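Local coordinates for protein invasin (Yersinia enterocolitica, PDB 1P9H) that binds collagen as the head domain of a trimeric adhesin that coats the bacterial surface and promotes attachment to and invasion of host cells, at residues A[76-88]-A[91-103]. Numbering follows the deposited sequence.
Sequences AGSIATGVNSVAI and LSKALGDSAVTYG
V86 and V100 lie abreast in two successive coils of the left-handed parallel beta-roll of the YadA head, and the coils are joined by a ladder of backbone bonds that illustrates how such a roll satisfies its polar groups. Along strands 86-88 and 100-102, V86 N donates to A99 O, V86 O takes T101 N, and I88 O receives G103 N at 2.8 Å and a nearly straight 172°. I88 N reaches T101 O tilted from its carbonyl plane, and this oxygen also takes Y102 OH of the second subunit. Strands 79-80 and 93-94 repeat the scheme: I79 N to S92 O, A94 N to I79 O, T81 N to A94 O.

Where the chain turns, side chains join the backbone in the bonding. Carboxylate oxygen D97 OD1 accepts V83 N at 2.9 Å, the donor standing 40° above the carboxylate plane, while V83 O receives S98 N. In the type II turn from G82 to S85, G82 O is gripped by S85 N and S85 OG from one face; S85 OG sits between its own backbone N and carbonyl carbon (chi1 62°), which turns it back to G82 O at 2.7 Å. Inside the roll, A87 CB and A94 CB meet at 4.0 Å; in the conformers described, S92 OG and T101 OG1 share a 2.8 Å hydrogen bond in which either may donate, and S92 OG is also hydrogen-bonded to S106 OG. On the face turned toward the other subunits, I88 CB and CG2 pack obliquely against the Y102 ring.

Strands 72-74 and 113-115 flank the longer pair, 65-66 and 107-108 the shorter. Y102 projects into the trimer, its OH bonded to T101 O of the third subunit and its ring edge-to-face with Y102 of both neighbouring subunits.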
ATOM      1  N   ALA A  76       6.552  -8.186 -16.910  1.00 10.71           N
ATOM      2  CA  ALA A  76       7.511  -8.030 -17.993  1.00 10.43           C
ATOM      3  C   ALA A  76       8.564  -6.998 -17.620  1.00 10.52           C
ATOM      4  O   ALA A  76       8.239  -5.877 -17.229  1.00 10.70           O
ATOM      5  CB  ALA A  76       6.797  -7.608 -19.270  1.00 12.20           C
ATOM      6  N   GLY A  77       9.829  -7.383 -17.736  1.00  9.35           N
ATOM      7  CA  GLY A  77      10.905  -6.462 -17.418  1.00 10.56           C
ATOM      8  C   GLY A  77      11.033  -6.100 -15.952  1.00 12.29           C
ATOM      9  O   GLY A  77      11.775  -5.178 -15.608  1.00 12.91           O
ATOM     10  N   SER A  78      10.318  -6.807 -15.081  1.00 11.06           N
ATOM     11  CA  SER A  78      10.399  -6.520 -13.652  1.00 10.58           C
ATOM     12  C   SER A  78      11.770  -6.937 -13.128  1.00 10.88           C
ATOM     13  O   SER A  78      12.384  -7.875 -13.642  1.00 11.10           O
ATOM     14  CB  SER A  78       9.290  -7.255 -12.889  1.00 10.47           C
ATOM     15  OG  SER A  78       9.413  -8.657 -13.024  1.00 10.72           O
ATOM     16  N   ILE A  79      12.249  -6.236 -12.107  1.00  9.77           N
ATOM     17  CA  ILE A  79      13.561  -6.512 -11.534  1.00  9.59           C
ATOM     18  C   ILE A  79      13.547  -6.437 -10.016  1.00 10.20           C
ATOM     19  O   ILE A  79      13.139  -5.428  -9.451  1.00 11.47           O
ATOM     20  CB  ILE A  79      14.608  -5.480 -12.023  1.00 10.97           C
ATOM     21  CG1 ILE A  79      14.654  -5.454 -13.552  1.00 12.12           C
ATOM     22  CG2 ILE A  79      15.977  -5.829 -11.453  1.00 12.53           C
ATOM     23  CD1 ILE A  79      15.473  -4.302 -14.127  1.00 14.50           C
ATOM     24  N   ALA A  80      13.988  -7.509  -9.368  1.00 11.26           N
ATOM     25  CA  ALA A  80      14.094  -7.561  -7.911  1.00 11.28           C
ATOM     26  C   ALA A  80      15.573  -7.863  -7.707  1.00 12.57           C
ATOM     27  O   ALA A  80      15.999  -9.014  -7.809  1.00 12.76           O
ATOM     28  CB  ALA A  80      13.231  -8.682  -7.347  1.00 13.35           C
ATOM     29  N   THR A  81      16.338  -6.811  -7.426  0.50 13.54           N
ATOM     30  CA  THR A  81      17.784  -6.900  -7.249  0.50 14.42           C
ATOM     31  C   THR A  81      18.244  -7.260  -5.837  0.50 14.69           C
ATOM     32  O   THR A  81      19.320  -7.830  -5.658  0.50 15.90           O
ATOM     33  CB  THR A  81      18.453  -5.560  -7.636  0.50 15.95           C
ATOM     34  OG1 THR A  81      17.934  -5.106  -8.891  0.50 18.69           O
ATOM     35  CG2 THR A  81      19.957  -5.726  -7.757  0.50 19.15           C
ATOM     36  N   GLY A  82      17.432  -6.925  -4.842  1.00 13.83           N
ATOM     37  CA  GLY A  82      17.792  -7.197  -3.463  1.00 14.73           C
ATOM     38  C   GLY A  82      17.370  -8.506  -2.838  1.00 15.02           C
ATOM     39  O   GLY A  82      16.434  -9.167  -3.289  1.00 14.43           O
ATOM     40  N   VAL A  83      18.090  -8.886  -1.788  1.00 14.28           N
ATOM     41  CA  VAL A  83      17.774 -10.095  -1.051  1.00 12.96           C
ATOM     42  C   VAL A  83      16.374  -9.862  -0.487  1.00 13.34           C
ATOM     43  O   VAL A  83      16.090  -8.792   0.057  1.00 13.52           O
ATOM     44  CB  VAL A  83      18.762 -10.305   0.112  1.00 15.62           C
ATOM     45  CG1 VAL A  83      18.342 -11.503   0.952  1.00 16.89           C
ATOM     46  CG2 VAL A  83      20.166 -10.504  -0.438  1.00 17.36           C
ATOM     47  N   ASN A  84      15.502 -10.853  -0.640  1.00 13.03           N
ATOM     48  CA  ASN A  84      14.130 -10.769  -0.144  1.00 11.62           C
ATOM     49  C   ASN A  84      13.297  -9.624  -0.713  1.00 11.34           C
ATOM     50  O   ASN A  84      12.270  -9.277  -0.136  1.00 12.68           O
ATOM     51  CB  ASN A  84      14.113 -10.653   1.384  1.00 14.88           C
ATOM     52  CG  ASN A  84      14.673 -11.877   2.070  1.00 19.03           C
ATOM     53  OD1 ASN A  84      14.442 -13.002   1.636  1.00 18.91           O
ATOM     54  ND2 ASN A  84      15.399 -11.664   3.161  1.00 21.21           N
ATOM     55  N   SER A  85      13.723  -9.031  -1.824  1.00 10.16           N
ATOM     56  CA  SER A  85      12.956  -7.937  -2.410  1.00  9.81           C
ATOM     57  C   SER A  85      11.795  -8.472  -3.242  1.00 10.75           C
ATOM     58  O   SER A  85      11.807  -9.623  -3.685  1.00 10.70           O
ATOM     59  CB  SER A  85      13.851  -7.036  -3.265  1.00 11.65           C
ATOM     60  OG  SER A  85      14.422  -7.736  -4.354  1.00 12.55           O
ATOM     61  N   VAL A  86      10.790  -7.628  -3.448  1.00  9.07           N
ATOM     62  CA  VAL A  86       9.602  -8.012  -4.200  1.00  8.84           C
ATOM     63  C   VAL A  86       9.227  -6.914  -5.187  1.00 10.43           C
ATOM     64  O   VAL A  86       9.033  -5.764  -4.798  1.00  9.68           O
ATOM     65  CB  VAL A  86       8.407  -8.249  -3.250  1.00  8.64           C
ATOM     66  CG1 VAL A  86       7.187  -8.694  -4.045  1.00  9.10           C
ATOM     67  CG2 VAL A  86       8.774  -9.298  -2.196  1.00 11.24           C
ATOM     68  N   ALA A  87       9.126  -7.274  -6.460  1.00  8.92           N
ATOM     69  CA  ALA A  87       8.767  -6.311  -7.499  1.00  9.39           C
ATOM     70  C   ALA A  87       7.712  -6.913  -8.412  1.00 10.15           C
ATOM     71  O   ALA A  87       7.958  -7.923  -9.066  1.00 10.93           O
ATOM     72  CB  ALA A  87      10.001  -5.936  -8.313  1.00 11.33           C
ATOM     73  N   ILE A  88       6.533  -6.301  -8.450  1.00  9.48           N
ATOM     74  CA  ILE A  88       5.469  -6.794  -9.315  1.00  9.42           C
ATOM     75  C   ILE A  88       4.903  -5.661 -10.152  1.00 10.98           C
ATOM     76  O   ILE A  88       4.561  -4.594  -9.638  1.00 10.60           O
ATOM     77  CB  ILE A  88       4.342  -7.465  -8.508  1.00  8.10           C
ATOM     78  CG1 ILE A  88       4.897  -8.716  -7.817  1.00  8.66           C
ATOM     79  CG2 ILE A  88       3.177  -7.835  -9.439  1.00  9.79           C
ATOM     80  CD1 ILE A  88       3.850  -9.565  -7.117  1.00 10.67           C
ATOM     81  N   LEU A  91       8.120  -3.462 -15.701  1.00 10.39           N
ATOM     82  CA  LEU A  91       9.204  -2.510 -15.474  1.00 11.76           C
ATOM     83  C   LEU A  91       9.327  -2.037 -14.028  1.00 12.76           C
ATOM     84  O   LEU A  91       9.938  -1.005 -13.750  1.00 14.34           O
ATOM     85  CB  LEU A  91       9.065  -1.309 -16.416  1.00 13.31           C
ATOM     86  CG  LEU A  91       9.100  -1.667 -17.905  1.00 15.48           C
ATOM     87  CD1 LEU A  91       8.984  -0.404 -18.746  1.00 17.19           C
ATOM     88  CD2 LEU A  91      10.394  -2.399 -18.228  1.00 15.42           C
ATOM     89  N   SER A  92       8.741  -2.798 -13.107  0.50 11.77           N
ATOM     90  CA  SER A  92       8.804  -2.474 -11.682  0.50 12.06           C
ATOM     91  C   SER A  92      10.169  -2.928 -11.171  0.50 12.70           C
ATOM     92  O   SER A  92      10.648  -3.996 -11.549  0.50 12.96           O
ATOM     93  CB  SER A  92       7.690  -3.206 -10.926  0.50 12.10           C
ATOM     94  OG  SER A  92       7.730  -2.917  -9.539  0.50 10.78           O
ATOM     95  N   LYS A  93      10.801  -2.129 -10.314  1.00 11.66           N
ATOM     96  CA  LYS A  93      12.110  -2.503  -9.810  1.00 12.30           C
ATOM     97  C   LYS A  93      12.373  -2.224  -8.336  1.00 11.46           C
ATOM     98  O   LYS A  93      12.253  -1.095  -7.856  1.00 10.51           O
ATOM     99  CB  LYS A  93      13.218  -1.888 -10.684  1.00 17.74           C
ATOM    100  CG  LYS A  93      13.179  -0.386 -10.872  1.00 17.84           C
ATOM    101  CD  LYS A  93      14.247   0.041 -11.887  1.00 19.55           C
ATOM    102  CE  LYS A  93      14.371   1.552 -11.998  1.00 21.40           C
ATOM    103  NZ  LYS A  93      13.154   2.181 -12.582  1.00 22.02           N
ATOM    104  N   ALA A  94      12.701  -3.294  -7.624  1.00 11.14           N
ATOM    105  CA  ALA A  94      13.032  -3.242  -6.208  1.00 11.86           C
ATOM    106  C   ALA A  94      14.554  -3.278  -6.258  1.00 13.62           C
ATOM    107  O   ALA A  94      15.155  -4.325  -6.510  1.00 14.93           O
ATOM    108  CB  ALA A  94      12.475  -4.470  -5.494  1.00 12.26           C
ATOM    109  N   LEU A  95      15.165  -2.122  -6.019  1.00 12.41           N
ATOM    110  CA  LEU A  95      16.613  -1.947  -6.129  1.00 13.76           C
ATOM    111  C   LEU A  95      17.496  -2.156  -4.910  1.00 15.67           C
ATOM    112  O   LEU A  95      18.686  -1.843  -4.951  1.00 19.16           O
ATOM    113  CB  LEU A  95      16.890  -0.556  -6.698  1.00 16.83           C
ATOM    114  CG  LEU A  95      16.181  -0.232  -8.013  1.00 18.84           C
ATOM    115  CD1 LEU A  95      16.450   1.215  -8.397  1.00 21.54           C
ATOM    116  CD2 LEU A  95      16.655  -1.177  -9.098  1.00 20.82           C
ATOM    117  N   GLY A  96      16.931  -2.675  -3.831  1.00 14.07           N
ATOM    118  CA  GLY A  96      17.726  -2.904  -2.643  1.00 14.13           C
ATOM    119  C   GLY A  96      17.135  -4.028  -1.824  1.00 15.47           C
ATOM    120  O   GLY A  96      16.018  -4.466  -2.086  1.00 14.40           O
ATOM    121  N   ASP A  97      17.884  -4.503  -0.836  1.00 14.59           N
ATOM    122  CA  ASP A  97      17.394  -5.581   0.007  1.00 14.46           C
ATOM    123  C   ASP A  97      16.058  -5.219   0.643  1.00 13.39           C
ATOM    124  O   ASP A  97      15.841  -4.077   1.052  1.00 12.73           O
ATOM    125  CB  ASP A  97      18.399  -5.902   1.117  1.00 15.85           C
ATOM    126  CG  ASP A  97      19.706  -6.456   0.588  1.00 19.63           C
ATOM    127  OD1 ASP A  97      19.750  -6.892  -0.584  1.00 18.06           O
ATOM    128  OD2 ASP A  97      20.691  -6.468   1.358  1.00 22.51           O
ATOM    129  N   SER A  98      15.165  -6.203   0.702  1.00 12.70           N
ATOM    130  CA  SER A  98      13.852  -6.054   1.320  1.00 12.19           C
ATOM    131  C   SER A  98      12.894  -5.035   0.709  1.00 11.56           C
ATOM    132  O   SER A  98      11.777  -4.878   1.192  1.00 11.21           O
ATOM    133  CB  SER A  98      14.020  -5.741   2.808  1.00 13.57           C
ATOM    134  OG  SER A  98      14.816  -6.728   3.441  1.00 17.07           O
ATOM    135  N   ALA A  99      13.316  -4.348  -0.343  1.00 10.07           N
ATOM    136  CA  ALA A  99      12.455  -3.357  -0.978  1.00  9.97           C
ATOM    137  C   ALA A  99      11.232  -4.015  -1.603  1.00 10.72           C
ATOM    138  O   ALA A  99      11.300  -5.154  -2.064  1.00 10.48           O
ATOM    139  CB  ALA A  99      13.236  -2.595  -2.049  1.00 11.53           C
ATOM    140  N   VAL A 100      10.109  -3.306  -1.591  1.00  8.35           N
ATOM    141  CA  VAL A 100       8.897  -3.827  -2.207  1.00  9.16           C
ATOM    142  C   VAL A 100       8.330  -2.771  -3.140  1.00  8.86           C
ATOM    143  O   VAL A 100       8.249  -1.588  -2.796  1.00  9.40           O
ATOM    144  CB  VAL A 100       7.813  -4.229  -1.168  1.00 11.38           C
ATOM    145  CG1 VAL A 100       8.395  -5.208  -0.164  1.00 12.66           C
ATOM    146  CG2 VAL A 100       7.254  -3.003  -0.470  1.00 13.81           C
ATOM    147  N   THR A 101       7.967  -3.198  -4.343  0.50  8.80           N
ATOM    148  CA  THR A 101       7.395  -2.305  -5.343  0.50  8.62           C
ATOM    149  C   THR A 101       6.203  -2.987  -5.991  0.50  9.11           C
ATOM    150  O   THR A 101       6.235  -4.189  -6.256  0.50  8.72           O
ATOM    151  CB  THR A 101       8.412  -1.944  -6.451  0.50  9.36           C
ATOM    152  OG1 THR A 101       8.955  -3.142  -7.018  0.50  6.10           O
ATOM    153  CG2 THR A 101       9.534  -1.092  -5.892  0.50  9.25           C
ATOM    154  N   TYR A 102       5.150  -2.217  -6.240  1.00  8.29           N
ATOM    155  CA  TYR A 102       3.946  -2.760  -6.855  1.00  8.45           C
ATOM    156  C   TYR A 102       3.362  -1.752  -7.824  1.00 10.01           C
ATOM    157  O   TYR A 102       2.898  -0.692  -7.410  1.00 10.76           O
ATOM    158  CB  TYR A 102       2.929  -3.076  -5.754  1.00  9.64           C
ATOM    159  CG  TYR A 102       1.751  -3.907  -6.194  1.00  8.64           C
ATOM    160  CD1 TYR A 102       0.470  -3.355  -6.278  1.00  9.87           C
ATOM    161  CD2 TYR A 102       1.909  -5.258  -6.488  1.00 10.08           C
ATOM    162  CE1 TYR A 102      -0.625  -4.138  -6.642  1.00 10.24           C
ATOM    163  CE2 TYR A 102       0.824  -6.048  -6.855  1.00 10.76           C
ATOM    164  CZ  TYR A 102      -0.437  -5.485  -6.926  1.00 10.24           C
ATOM    165  OH  TYR A 102      -1.509  -6.282  -7.258  1.00 10.20           O
ATOM    166  N   GLY A 103       3.391  -2.086  -9.111  1.00  9.66           N
ATOM    167  CA  GLY A 103       2.858  -1.187 -10.120  1.00 10.15           C
ATOM    168  C   GLY A 103       3.822  -0.969 -11.269  1.00 10.42           C
ATOM    169  O   GLY A 103       5.032  -1.147 -11.124  1.00 10.59           O
TER
HETATM  170  O   HOH W   1      12.337  -3.013 -14.181  1.00 28.72           O
HETATM  171  O   HOH W   2      10.381  -7.569   0.778  1.00 12.01           O